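Local coordinates for GCN5-related N-acetyltransferase (Kribbella flavida, PDB 4IUS), which probably transfers acyl groups, most likely acetyl from acetyl-coenzyme A, to an acceptor that is not established, as a member of the GNAT family, at residues A[158-164]-A[176-181]. The protein carries 1 engineered substitution. Sequence-based numbering, arbitrary orientation.
Sequences PADGGAV and AAWTAI
The indole of W178 lies with one face against the backbone of G161 and G162, while P158 O and V164 CG1 meet its edge near the ring plane. It illustrates how an aromatic side chain can pack across its neighbour in an antiparallel beta hairpin, here formed by strands 161-168 and 171-179 of the mixed GNAT sheet. CG sits between the backbone N and carbonyl carbon of W178 (chi1 69°), which folds the indole back over the partner strand. There, with no side chain on G162, its CA stands 3.6 Å from the centroid of the six-membered ring of W178, almost on the ring normal, in a CH-pi contact. V164 CG1 abuts W178 CZ3 at 3.9 Å, and Q213 and A214 of helix 202-216 also touch the indole. W178 and G162 form a hydrogen-bonded pair, with W178 N to G162 O at 2.9 Å and G162 N to W178 O at 3.1 Å. On the opposite sheet face, A163 CB and A177 CB meet at 3.9 Å. Farther along, I181 N donates to A159 O (3.0 Å), and a water lies within hydrogen-bonding distance of both that oxygen and I181 O. The N-H helps to fix the indole's rotation: W178 NE1 reaches P158 O at 2.9 Å, nearly straight (163°). This carbonyl also accepts from G161 N, so two donors grip one oxygen in the tight turn of P158 to G161.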
# COMPACT_ATOMS: atom_id res chain seq x y z
N PRO A 158 6.20 -2.06 16.78
CA PRO A 158 5.09 -1.51 16.00
C PRO A 158 5.45 -0.39 15.04
O PRO A 158 4.80 -0.21 14.01
CB PRO A 158 4.11 -1.00 17.08
CG PRO A 158 4.90 -0.86 18.31
CD PRO A 158 5.95 -1.91 18.22
N ALA A 159 6.50 0.36 15.33
CA ALA A 159 6.97 1.38 14.40
C ALA A 159 7.43 0.76 13.07
O ALA A 159 7.52 1.47 12.08
CB ALA A 159 8.10 2.22 15.01
N ASP A 160 7.77 -0.53 13.07
CA ASP A 160 8.23 -1.25 11.88
C ASP A 160 7.13 -2.05 11.19
O ASP A 160 7.39 -2.84 10.28
CB ASP A 160 9.45 -2.11 12.21
CG ASP A 160 10.67 -1.29 12.60
OD1 ASP A 160 10.65 -0.04 12.36
OD2 ASP A 160 11.66 -1.87 13.16
N GLY A 161 5.90 -1.79 11.61
CA GLY A 161 4.73 -2.41 11.03
C GLY A 161 4.05 -3.32 12.03
O GLY A 161 4.61 -3.71 13.05
N GLY A 162 2.86 -3.77 11.69
CA GLY A 162 2.15 -4.71 12.50
C GLY A 162 0.84 -5.13 11.88
O GLY A 162 0.51 -4.72 10.78
N ALA A 163 0.10 -5.94 12.61
CA ALA A 163 -1.18 -6.40 12.15
C ALA A 163 -2.10 -6.63 13.33
O ALA A 163 -1.63 -6.71 14.46
CB ALA A 163 -1.07 -7.64 11.25
N VAL A 164 -3.38 -6.82 13.04
CA VAL A 164 -4.40 -7.08 14.06
C VAL A 164 -5.28 -8.24 13.60
O VAL A 164 -5.44 -8.46 12.41
CB VAL A 164 -5.26 -5.82 14.37
CG1 VAL A 164 -4.35 -4.63 14.72
CG2 VAL A 164 -6.25 -5.51 13.26
N ALA A 176 -6.28 -6.77 9.48
CA ALA A 176 -5.72 -5.62 8.77
C ALA A 176 -4.30 -5.39 9.30
O ALA A 176 -3.98 -5.85 10.37
CB ALA A 176 -6.58 -4.35 8.99
N ALA A 177 -3.50 -4.71 8.51
CA ALA A 177 -2.09 -4.50 8.85
C ALA A 177 -1.70 -3.07 8.56
O ALA A 177 -2.39 -2.37 7.78
CB ALA A 177 -1.25 -5.44 7.99
N TRP A 178 -0.60 -2.64 9.17
CA TRP A 178 -0.02 -1.34 8.85
C TRP A 178 1.45 -1.53 8.51
O TRP A 178 2.14 -2.38 9.07
CB TRP A 178 -0.20 -0.33 10.01
CG TRP A 178 0.58 -0.57 11.28
CD1 TRP A 178 1.79 -0.02 11.62
CD2 TRP A 178 0.16 -1.36 12.43
NE1 TRP A 178 2.17 -0.44 12.85
CE2 TRP A 178 1.22 -1.26 13.39
CE3 TRP A 178 -0.93 -2.17 12.72
CZ2 TRP A 178 1.16 -1.91 14.60
CZ3 TRP A 178 -0.98 -2.81 13.97
CH2 TRP A 178 0.06 -2.70 14.87
N THR A 179 1.94 -0.72 7.59
CA THR A 179 3.31 -0.75 7.19
C THR A 179 4.21 0.00 8.16
O THR A 179 3.75 0.83 8.94
CB THR A 179 3.53 -0.17 5.77
OG1 THR A 179 3.18 1.22 5.82
CG2 THR A 179 2.69 -0.89 4.75
N ALA A 180 5.51 -0.30 8.10
CA ALA A 180 6.50 0.45 8.83
C ALA A 180 6.30 1.94 8.57
O ALA A 180 6.15 2.39 7.43
CB ALA A 180 7.89 0.02 8.42
N ILE A 181 6.41 2.74 9.63
CA ILE A 181 6.21 4.18 9.53
C ILE A 181 7.41 4.79 8.79
O ILE A 181 8.55 4.37 9.00
CB ILE A 181 6.00 4.80 10.92
CG1 ILE A 181 4.58 4.56 11.45
CG2 ILE A 181 6.33 6.30 10.91
CD1 ILE A 181 4.06 3.16 11.63
O HOH W 1 9.72 2.71 10.83